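Local coordinates for protein N-ACETYLMURAMOYL-L-ALANINE AMIDASE CwlV (Paenibacillus polymyxa, PDB 1JWQ) that probably hydrolyses the amide link between N-acetylmuramic acid and L-alanine in peptidoglycan, using a zinc ion held in this catalytic domain, at residues G16-G19 with N24-K27; G144-S147 with E151-T154; A105-K110 with T173-V178; K36-L41 with L47-T52. All coordinates share one frame; numbering follows the deposited sequence.

Contact 1: residues G16-G19 with N24-K27; sequences GAVG and NYEK. With ZN (zinc ion), chain B.
E26 OE1 is gripped by the zinc ion, 2.0 Å away, and by hydrogen bonds from A81 N and N30 ND2, while OE2 of the same carboxylate takes the backbone of A17 across the contact. The A17 N to E26 OE2 bond is 2.8 Å long and almost straight (173°), and it uses the anti lone pair of OE2. H10, H80 and two waters complete the metal site. CG of E26 stands anti to its backbone N (chi1 176°) and the chain runs extended from there, which carries the carboxylate past A17 to the metal. The backbones of V18 and Y25 form a single antiparallel bridge, a non-hydrogen-bonded pair flanked by E26 N to A17 O and by G19 N to N24 O, both 2.8 Å. Y25 is the N-cap residue of helix 26-42, so this bridge ties the loop after strand 2-8 to the start of the helix bearing the zinc ligand. The side chains of the bridged pair also touch, V18 CG2 3.8 Å from Y25 CE2, lying alongside and pointing the same way. G16 suits its place: a CB there would run into E26 OE2.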
loop_
_atom_site.group_PDB
_atom_site.type_symbol
_atom_site.label_atom_id
_atom_site.label_comp_id
_atom_site.label_asym_id
_atom_site.label_seq_id
_atom_site.Cartn_x
_atom_site.Cartn_y
_atom_site.Cartn_z
ATOM N N GLY A 16 2.936 -7.320 -11.835
ATOM C CA GLY A 16 3.810 -6.957 -10.739
ATOM C C GLY A 16 4.693 -8.172 -10.524
ATOM O O GLY A 16 4.894 -8.957 -11.450
ATOM N N ALA A 17 5.210 -8.348 -9.315
ATOM C CA ALA A 17 6.068 -9.489 -9.026
ATOM C C ALA A 17 5.287 -10.800 -9.016
ATOM O O ALA A 17 4.124 -10.843 -8.620
ATOM C CB ALA A 17 6.761 -9.289 -7.679
ATOM N N VAL A 18 5.934 -11.870 -9.467
ATOM C CA VAL A 18 5.319 -13.191 -9.478
ATOM C C VAL A 18 5.902 -13.924 -8.271
ATOM O O VAL A 18 7.122 -13.964 -8.097
ATOM C CB VAL A 18 5.667 -13.961 -10.774
ATOM C CG1 VAL A 18 4.990 -15.325 -10.777
ATOM C CG2 VAL A 18 5.235 -13.152 -11.984
ATOM N N GLY A 19 5.034 -14.478 -7.431
ATOM C CA GLY A 19 5.501 -15.181 -6.248
ATOM C C GLY A 19 6.431 -16.327 -6.590
ATOM O O GLY A 19 6.412 -16.826 -7.710
ATOM N N ASN A 24 0.998 -17.032 -7.620
ATOM C CA ASN A 24 0.441 -15.764 -7.154
ATOM C C ASN A 24 1.079 -14.555 -7.828
ATOM O O ASN A 24 2.279 -14.545 -8.103
ATOM C CB ASN A 24 0.623 -15.628 -5.641
ATOM C CG ASN A 24 -0.029 -16.751 -4.867
ATOM O OD1 ASN A 24 0.637 -17.474 -4.127
ATOM N ND2 ASN A 24 -1.336 -16.901 -5.027
ATOM N N TYR A 25 0.264 -13.535 -8.077
ATOM C CA TYR A 25 0.717 -12.291 -8.699
ATOM C C TYR A 25 0.589 -11.160 -7.692
ATOM O O TYR A 25 -0.372 -11.112 -6.932
ATOM C CB TYR A 25 -0.151 -11.944 -9.910
ATOM C CG TYR A 25 0.094 -12.783 -11.139
ATOM C CD1 TYR A 25 -0.908 -12.951 -12.097
ATOM C CD2 TYR A 25 1.336 -13.380 -11.370
ATOM C CE1 TYR A 25 -0.682 -13.690 -13.252
ATOM C CE2 TYR A 25 1.573 -14.121 -12.524
ATOM C CZ TYR A 25 0.561 -14.271 -13.459
ATOM O OH TYR A 25 0.790 -15.001 -14.604
ATOM N N GLU A 26 1.549 -10.244 -7.700
ATOM C CA GLU A 26 1.508 -9.111 -6.784
ATOM C C GLU A 26 0.243 -8.271 -6.984
ATOM O O GLU A 26 -0.350 -7.795 -6.016
ATOM C CB GLU A 26 2.739 -8.225 -6.992
ATOM C CG GLU A 26 2.731 -6.957 -6.152
ATOM C CD GLU A 26 3.772 -5.956 -6.598
ATOM O OE1 GLU A 26 3.727 -4.801 -6.119
ATOM O OE2 GLU A 26 4.638 -6.323 -7.427
ATOM N N LYS A 27 -0.167 -8.083 -8.238
ATOM C CA LYS A 27 -1.353 -7.280 -8.528
ATOM C C LYS A 27 -2.579 -7.780 -7.779
ATOM O O LYS A 27 -3.431 -6.992 -7.359
ATOM C CB LYS A 27 -1.649 -7.261 -10.037
ATOM C CG LYS A 27 -2.028 -8.609 -10.636
ATOM C CD LYS A 27 -2.552 -8.446 -12.063
ATOM C CE LYS A 27 -3.038 -9.776 -12.639
ATOM N NZ LYS A 27 -3.702 -9.603 -13.975
HETATM ZN ZN ZN B . 4.865 -3.357 -7.001
HETATM O O HOH W 1 6.479 -3.788 -5.861
HETATM O O HOH W 2 6.341 -1.922 -7.919
#

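Contact 2: residues G144-S147 with E151-T154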
loop_
_atom_site.group_PDB
_atom_site.type_symbol
_atom_site.label_atom_id
_atom_site.label_comp_id
_atom_site.label_asym_id
_atom_site.label_seq_id
_atom_site.Cartn_x
_atom_site.Cartn_y
_atom_site.Cartn_z
ATOM N N GLY A 144 5.468 -7.200 1.979
ATOM C CA GLY A 144 6.340 -8.329 2.239
ATOM C C GLY A 144 6.914 -8.826 0.929
ATOM O O GLY A 144 6.576 -8.296 -0.131
ATOM N N TYR A 145 7.769 -9.844 0.990
ATOM C CA TYR A 145 8.399 -10.390 -0.213
ATOM C C TYR A 145 7.716 -11.630 -0.762
ATOM O O TYR A 145 7.569 -12.630 -0.066
ATOM C CB TYR A 145 9.873 -10.709 0.070
ATOM C CG TYR A 145 10.742 -9.481 0.111
ATOM C CD1 TYR A 145 11.588 -9.169 -0.953
ATOM C CD2 TYR A 145 10.685 -8.603 1.194
ATOM C CE1 TYR A 145 12.358 -8.006 -0.942
ATOM C CE2 TYR A 145 11.442 -7.438 1.215
ATOM C CZ TYR A 145 12.276 -7.146 0.147
ATOM O OH TYR A 145 13.024 -5.992 0.175
ATOM N N LEU A 146 7.309 -11.554 -2.026
ATOM C CA LEU A 146 6.651 -12.666 -2.694
ATOM C C LEU A 146 7.689 -13.662 -3.196
ATOM O O LEU A 146 7.343 -14.741 -3.670
ATOM C CB LEU A 146 5.828 -12.158 -3.878
ATOM C CG LEU A 146 4.690 -11.205 -3.504
ATOM C CD1 LEU A 146 3.939 -10.780 -4.758
ATOM C CD2 LEU A 146 3.748 -11.906 -2.532
ATOM N N SER A 147 8.958 -13.277 -3.097
ATOM C CA SER A 147 10.067 -14.116 -3.540
ATOM C C SER A 147 10.513 -15.102 -2.461
ATOM O O SER A 147 11.366 -15.959 -2.701
ATOM C CB SER A 147 11.245 -13.231 -3.967
ATOM O OG SER A 147 11.407 -12.140 -3.081
ATOM N N GLU A 151 6.930 -16.205 3.277
ATOM C CA GLU A 151 6.330 -14.881 3.260
ATOM C C GLU A 151 5.246 -14.741 2.194
ATOM O O GLU A 151 4.224 -14.094 2.426
ATOM C CB GLU A 151 7.408 -13.813 3.076
ATOM C CG GLU A 151 6.964 -12.447 3.555
ATOM C CD GLU A 151 8.109 -11.634 4.121
ATOM O OE1 GLU A 151 8.530 -10.659 3.468
ATOM O OE2 GLU A 151 8.586 -11.972 5.229
ATOM N N GLU A 152 5.460 -15.341 1.027
ATOM C CA GLU A 152 4.452 -15.278 -0.029
ATOM C C GLU A 152 3.156 -15.908 0.479
ATOM O O GLU A 152 2.073 -15.353 0.304
ATOM C CB GLU A 152 4.907 -16.035 -1.281
ATOM C CG GLU A 152 3.859 -16.029 -2.387
ATOM C CD GLU A 152 4.144 -17.020 -3.493
ATOM O OE1 GLU A 152 3.401 -17.006 -4.496
ATOM O OE2 GLU A 152 5.096 -17.817 -3.364
ATOM N N ALA A 153 3.272 -17.080 1.099
ATOM C CA ALA A 153 2.100 -17.772 1.633
ATOM C C ALA A 153 1.395 -16.877 2.646
ATOM O O ALA A 153 0.167 -16.763 2.650
ATOM C CB ALA A 153 2.522 -19.082 2.297
ATOM N N THR A 154 2.182 -16.238 3.501
ATOM C CA THR A 154 1.646 -15.349 4.520
ATOM C C THR A 154 0.903 -14.163 3.909
ATOM O O THR A 154 -0.190 -13.820 4.352
ATOM C CB THR A 154 2.770 -14.823 5.430
ATOM O OG1 THR A 154 3.342 -15.917 6.159
ATOM C CG2 THR A 154 2.233 -13.793 6.409
#
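E151 lays its aliphatic part along the backbone of Y145, with E151 CB 3.4 Å from Y145 O, and then turns its carboxylate in toward the strand. There E151 OE1 accepts a hydrogen bond from Y145 N at 2.7 Å, nearly straight at 169°, through its anti lone pair. A second amide, G91 N, grips the same oxygen, so two backbone donors fix the buried carboxylate. CG of E151 is anti to the backbone N (chi1 -159°), and a bend at chi2 brings OE1 to the edge of the Y145 ring, in its plane and 3.7 Å from Y145 CD2. Ring and carboxylate planes stand 55° apart; the ring's far end is held separately, by a hydrogen bond between Y145 OH and E93. With an alanine here, G91 N would probably lose this acceptor and the buried amide of Y145 would be left without its mate. One residue on, E152 CB sits 3.6 Å from L146 O, and its chain crosses the L146 side chain at about a right angle, E152 CG to L146 CD2 4.1 Å, before E152 OE1 bonds S21. L146 also packs near the zinc ligand E26. The arrangement is that of a strand-to-helix turn in an alpha/beta fold, where strand 138-145 ends near that ligand and helix 149-155 packs against the end of the strand.

Contact 3: residues A105-K110 with T173-V178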
loop_
_atom_site.group_PDB
_atom_site.type_symbol
_atom_site.label_atom_id
_atom_site.label_comp_id
_atom_site.label_asym_id
_atom_site.label_seq_id
_atom_site.Cartn_x
_atom_site.Cartn_y
_atom_site.Cartn_z
ATOM N N ALA A 105 4.552 8.926 6.660
ATOM C CA ALA A 105 5.249 7.642 6.608
ATOM C C ALA A 105 5.524 7.143 8.030
ATOM O O ALA A 105 5.357 5.961 8.326
ATOM C CB ALA A 105 6.560 7.774 5.834
ATOM N N ASN A 106 5.940 8.050 8.909
ATOM C CA ASN A 106 6.222 7.682 10.295
ATOM C C ASN A 106 4.972 7.148 10.991
ATOM O O ASN A 106 5.012 6.099 11.631
ATOM C CB ASN A 106 6.767 8.881 11.081
ATOM C CG ASN A 106 8.168 9.280 10.646
ATOM O OD1 ASN A 106 9.033 8.430 10.445
ATOM N ND2 ASN A 106 8.402 10.583 10.518
ATOM N N VAL A 107 3.862 7.870 10.874
ATOM C CA VAL A 107 2.625 7.426 11.510
ATOM C C VAL A 107 2.165 6.118 10.873
ATOM O O VAL A 107 1.846 5.157 11.573
ATOM C CB VAL A 107 1.510 8.495 11.390
ATOM C CG1 VAL A 107 0.195 7.968 11.971
ATOM C CG2 VAL A 107 1.936 9.762 12.128
ATOM N N MET A 108 2.142 6.072 9.545
ATOM C CA MET A 108 1.719 4.857 8.855
ATOM C C MET A 108 2.531 3.645 9.308
ATOM O O MET A 108 1.972 2.616 9.683
ATOM C CB MET A 108 1.858 5.025 7.339
ATOM C CG MET A 108 1.596 3.751 6.549
ATOM S SD MET A 108 -0.062 3.076 6.826
ATOM C CE MET A 108 -0.999 4.096 5.702
ATOM N N HIS A 109 3.852 3.768 9.285
ATOM C CA HIS A 109 4.715 2.659 9.678
ATOM C C HIS A 109 4.442 2.200 11.107
ATOM O O HIS A 109 4.501 1.012 11.405
ATOM C CB HIS A 109 6.188 3.056 9.546
ATOM C CG HIS A 109 7.114 1.886 9.432
ATOM N ND1 HIS A 109 7.114 1.041 8.342
ATOM C CD2 HIS A 109 8.060 1.408 10.277
ATOM C CE1 HIS A 109 8.018 0.096 8.522
ATOM N NE2 HIS A 109 8.606 0.295 9.687
ATOM N N LYS A 110 4.148 3.155 11.984
ATOM C CA LYS A 110 3.865 2.869 13.391
ATOM C C LYS A 110 2.759 1.823 13.563
ATOM O O LYS A 110 2.841 0.952 14.431
ATOM C CB LYS A 110 3.464 4.163 14.109
ATOM C CG LYS A 110 3.241 4.021 15.612
ATOM C CD LYS A 110 2.791 5.340 16.229
ATOM C CE LYS A 110 2.865 5.303 17.754
ATOM N NZ LYS A 110 2.171 4.122 18.336
ATOM N N THR A 173 -6.108 6.775 9.489
ATOM C CA THR A 173 -7.021 7.359 10.459
ATOM C C THR A 173 -6.276 8.188 11.499
ATOM O O THR A 173 -6.684 9.303 11.824
ATOM C CB THR A 173 -7.819 6.264 11.174
ATOM O OG1 THR A 173 -8.545 5.505 10.202
ATOM C CG2 THR A 173 -8.797 6.875 12.171
ATOM N N GLU A 174 -5.185 7.639 12.020
ATOM C CA GLU A 174 -4.398 8.341 13.024
ATOM C C GLU A 174 -3.759 9.596 12.452
ATOM O O GLU A 174 -3.806 10.653 13.072
ATOM C CB GLU A 174 -3.305 7.427 13.587
ATOM C CG GLU A 174 -3.816 6.258 14.413
ATOM C CD GLU A 174 -4.297 6.666 15.794
ATOM O OE1 GLU A 174 -4.087 7.835 16.189
ATOM O OE2 GLU A 174 -4.874 5.806 16.492
ATOM N N TYR A 175 -3.165 9.485 11.267
ATOM C CA TYR A 175 -2.516 10.638 10.652
ATOM C C TYR A 175 -3.499 11.759 10.347
ATOM O O TYR A 175 -3.207 12.932 10.584
ATOM C CB TYR A 175 -1.805 10.250 9.353
ATOM C CG TYR A 175 -1.064 11.418 8.737
ATOM C CD1 TYR A 175 0.089 11.926 9.335
ATOM C CD2 TYR A 175 -1.543 12.050 7.588
ATOM C CE1 TYR A 175 0.750 13.039 8.807
ATOM C CE2 TYR A 175 -0.892 13.164 7.051
ATOM C CZ TYR A 175 0.253 13.650 7.668
ATOM O OH TYR A 175 0.901 14.746 7.145
ATOM N N LEU A 176 -4.662 11.397 9.816
ATOM C CA LEU A 176 -5.676 12.382 9.468
ATOM C C LEU A 176 -6.489 12.830 10.676
ATOM O O LEU A 176 -7.342 13.710 10.566
ATOM C CB LEU A 176 -6.598 11.825 8.384
ATOM C CG LEU A 176 -5.913 11.662 7.023
ATOM C CD1 LEU A 176 -6.900 11.086 6.018
ATOM C CD2 LEU A 176 -5.394 13.020 6.551
ATOM N N ASP A 177 -6.214 12.216 11.822
ATOM C CA ASP A 177 -6.885 12.556 13.070
ATOM C C ASP A 177 -8.405 12.560 12.925
ATOM O O ASP A 177 -9.076 13.537 13.258
ATOM C CB ASP A 177 -6.376 13.919 13.556
ATOM C CG ASP A 177 -6.803 14.238 14.975
ATOM O OD1 ASP A 177 -6.907 13.304 15.800
ATOM O OD2 ASP A 177 -7.015 15.432 15.268
ATOM N N VAL A 178 -8.944 11.454 12.420
ATOM C CA VAL A 178 -10.386 11.322 12.243
ATOM C C VAL A 178 -10.932 10.127 13.021
ATOM O O VAL A 178 -11.874 9.467 12.582
ATOM C CB VAL A 178 -10.764 11.164 10.750
ATOM C CG1 VAL A 178 -10.522 12.475 10.012
ATOM C CG2 VAL A 178 -9.948 10.039 10.116
#
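The ring of Y175 meets V107 at its edge: V107 CG2 lies close to the ring plane, 4.0 Å from Y175 CD1. Elsewhere the same ring meets that of F104 with the planes inclined at about 40°, and the Y175 side chain also touches A103 and P137. V107 carries its whole side of the contact. Its CG1 branch, anti to the backbone N (chi1 176°), reaches past the ring to the helix backbone, 3.8 Å from Y175 N, and it also lies 3.9 Å from E174 CB. The two methyls of V107 therefore divide the work, one against the aromatic edge and the other against the helix backbone and the first side-chain carbons of E174 and Y175. V107 crosses both of these side chains at about a right angle. E174 offers only its first carbon here; its chain bends at chi2 and leads the carboxylate off to a salt bridge with K179. No hydrogen bond spans the contact, and the area buried is small, 124 Å², as suits a light touch of two helices at the protein surface. D177 is the first residue to leave helical angles, taking positive phi in a Schellman motif in which V178 N bonds back to T173 O at 3.2 Å. Helices 102-116 and 158-176 meet here side by side on one face of the central sheet, since M108 packs on V77 and L176 on V75 of strand 75-82, while H109 on the former helix reaches T94 and D120 and touches I123 of strand 120-125.

Contact 4: residues K36-L41 with L47-T52; sequences KVESIL and LEVVLT
L41 and V49 make the tight part of this contact: L41 CB presses on V49 CG2 at 3.5 Å, closer than carbons usually pack. Next to them L41 CD2 meets L47 CD1 at 3.9 Å, the two leucines crossing obliquely, both buried. Toward E38 the contact opens: E38, V49 and L51 are partly exposed, and a water enters between helix and strand. The E38 chain, with CG anti to the backbone N (chi1 -172°) and extended beyond, runs over V49 CG1, 3.8 Å from E38 CG, and over L51, whose CD1 and CD2 lie along the glutamate as far as the carboxylate. On the strand E38 OE2 finds methyls, coming 3.5 Å from L51 CD2, while the water donates to both E38 OE1 (3.1 Å) and V49 O (2.8 Å). An alanine in its place would probably bare the methyls of V49 and L51 and deprive that water of one of its two acceptors. Helix 36-41 runs almost antiparallel to strand 47-51, at 164° with a closest approach of the two axes of 8.9 Å, as the helix and second strand of the beta-alpha-beta unit begun by strand 2-8, which is backbone hydrogen-bonded to strand 47-51. Since the polar link is indirect, through a single water, the pairing of helix and strand rests mainly on shape and apolar burial.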
loop_
_atom_site.group_PDB
_atom_site.type_symbol
_atom_site.label_atom_id
_atom_site.label_comp_id
_atom_site.label_asym_id
_atom_site.label_seq_id
_atom_site.Cartn_x
_atom_site.Cartn_y
_atom_site.Cartn_z
ATOM N N LYS A 36 -9.763 -4.250 1.062
ATOM C CA LYS A 36 -9.967 -4.449 2.493
ATOM C C LYS A 36 -9.792 -3.136 3.251
ATOM O O LYS A 36 -10.560 -2.831 4.164
ATOM C CB LYS A 36 -9.000 -5.506 3.034
ATOM C CG LYS A 36 -9.381 -6.932 2.673
ATOM C CD LYS A 36 -8.325 -7.926 3.125
ATOM C CE LYS A 36 -8.684 -9.358 2.719
ATOM N NZ LYS A 36 -9.930 -9.819 3.390
ATOM N N VAL A 37 -8.785 -2.354 2.873
ATOM C CA VAL A 37 -8.556 -1.078 3.537
ATOM C C VAL A 37 -9.752 -0.172 3.262
ATOM O O VAL A 37 -10.215 0.546 4.147
ATOM C CB VAL A 37 -7.247 -0.415 3.037
ATOM C CG1 VAL A 37 -7.114 0.997 3.603
ATOM C CG2 VAL A 37 -6.055 -1.254 3.469
ATOM N N GLU A 38 -10.269 -0.236 2.039
ATOM C CA GLU A 38 -11.417 0.575 1.668
ATOM C C GLU A 38 -12.622 0.238 2.540
ATOM O O GLU A 38 -13.286 1.131 3.069
ATOM C CB GLU A 38 -11.779 0.353 0.202
ATOM C CG GLU A 38 -12.839 1.319 -0.306
ATOM C CD GLU A 38 -13.366 0.949 -1.673
ATOM O OE1 GLU A 38 -13.916 1.836 -2.354
ATOM O OE2 GLU A 38 -13.239 -0.229 -2.063
ATOM N N SER A 39 -12.905 -1.053 2.684
ATOM C CA SER A 39 -14.040 -1.496 3.492
ATOM C C SER A 39 -13.955 -0.981 4.923
ATOM O O SER A 39 -14.959 -0.562 5.504
ATOM C CB SER A 39 -14.116 -3.024 3.509
ATOM O OG SER A 39 -14.242 -3.539 2.196
ATOM N N ILE A 40 -12.755 -1.011 5.490
ATOM C CA ILE A 40 -12.549 -0.547 6.855
ATOM C C ILE A 40 -12.742 0.963 6.969
ATOM O O ILE A 40 -13.460 1.434 7.846
ATOM C CB ILE A 40 -11.133 -0.907 7.357
ATOM C CG1 ILE A 40 -10.972 -2.429 7.390
ATOM C CG2 ILE A 40 -10.895 -0.321 8.743
ATOM C CD1 ILE A 40 -9.546 -2.886 7.613
ATOM N N LEU A 41 -12.109 1.716 6.074
ATOM C CA LEU A 41 -12.210 3.170 6.108
ATOM C C LEU A 41 -13.586 3.701 5.713
ATOM O O LEU A 41 -13.953 4.813 6.096
ATOM C CB LEU A 41 -11.137 3.798 5.213
ATOM C CG LEU A 41 -9.685 3.557 5.640
ATOM C CD1 LEU A 41 -8.743 4.255 4.668
ATOM C CD2 LEU A 41 -9.463 4.076 7.052
ATOM N N LEU A 47 -14.293 10.430 6.311
ATOM C CA LEU A 47 -13.424 10.114 5.184
ATOM C C LEU A 47 -14.151 9.808 3.886
ATOM O O LEU A 47 -15.272 9.303 3.878
ATOM C CB LEU A 47 -12.541 8.911 5.527
ATOM C CG LEU A 47 -11.571 9.031 6.702
ATOM C CD1 LEU A 47 -10.888 7.687 6.914
ATOM C CD2 LEU A 47 -10.539 10.124 6.423
ATOM N N GLU A 48 -13.483 10.119 2.784
ATOM C CA GLU A 48 -13.995 9.846 1.455
ATOM C C GLU A 48 -12.886 9.018 0.821
ATOM O O GLU A 48 -11.859 9.555 0.417
ATOM C CB GLU A 48 -14.203 11.147 0.681
ATOM C CG GLU A 48 -14.699 10.947 -0.735
ATOM C CD GLU A 48 -15.041 12.255 -1.420
ATOM O OE1 GLU A 48 -15.296 12.232 -2.640
ATOM O OE2 GLU A 48 -15.062 13.304 -0.736
ATOM N N VAL A 49 -13.089 7.705 0.760
ATOM C CA VAL A 49 -12.083 6.802 0.212
ATOM C C VAL A 49 -12.233 6.564 -1.280
ATOM O O VAL A 49 -13.301 6.189 -1.761
ATOM C CB VAL A 49 -12.124 5.441 0.937
ATOM C CG1 VAL A 49 -10.997 4.548 0.438
ATOM C CG2 VAL A 49 -12.018 5.660 2.436
ATOM N N VAL A 50 -11.145 6.781 -2.010
ATOM C CA VAL A 50 -11.145 6.594 -3.450
ATOM C C VAL A 50 -10.022 5.651 -3.847
ATOM O O VAL A 50 -8.873 5.855 -3.466
ATOM C CB VAL A 50 -10.935 7.933 -4.185
ATOM C CG1 VAL A 50 -10.836 7.689 -5.689
ATOM C CG2 VAL A 50 -12.089 8.887 -3.875
ATOM N N LEU A 51 -10.356 4.618 -4.607
ATOM C CA LEU A 51 -9.348 3.674 -5.065
ATOM C C LEU A 51 -9.023 3.942 -6.525
ATOM O O LEU A 51 -9.927 4.074 -7.350
ATOM C CB LEU A 51 -9.842 2.231 -4.912
ATOM C CG LEU A 51 -9.500 1.524 -3.596
ATOM C CD1 LEU A 51 -10.027 2.324 -2.407
ATOM C CD2 LEU A 51 -10.099 0.126 -3.620
ATOM N N THR A 52 -7.737 4.025 -6.851
ATOM C CA THR A 52 -7.345 4.249 -8.241
ATOM C C THR A 52 -7.889 3.101 -9.090
ATOM O O THR A 52 -8.279 3.302 -10.240
ATOM C CB THR A 52 -5.817 4.321 -8.398
ATOM O OG1 THR A 52 -5.221 3.139 -7.851
ATOM C CG2 THR A 52 -5.271 5.548 -7.685
HETATM O O HOH W 3 -15.158 4.284 -0.943
#

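Contacts 1 and 2 lie side by side near the zinc ion and touch through E26 and L146; both rest on glutamate carboxylates gripped by backbone amides, but contact 1 is partly open to solvent whereas contact 2 is buried. Contacts 3 and 4 lie away from the metal and have no direct hydrogen bond across them. They touch each other, T173 against L41 and V178 against L47, although contact 3 is a small, apolar surface touch of two helices and contact 4 a broader, partly buried helix-on-strand interface with a water between its halves. Helix 26-42 serves contacts 1 and 4, offering a metal ligand at its start and a packing surface near its end.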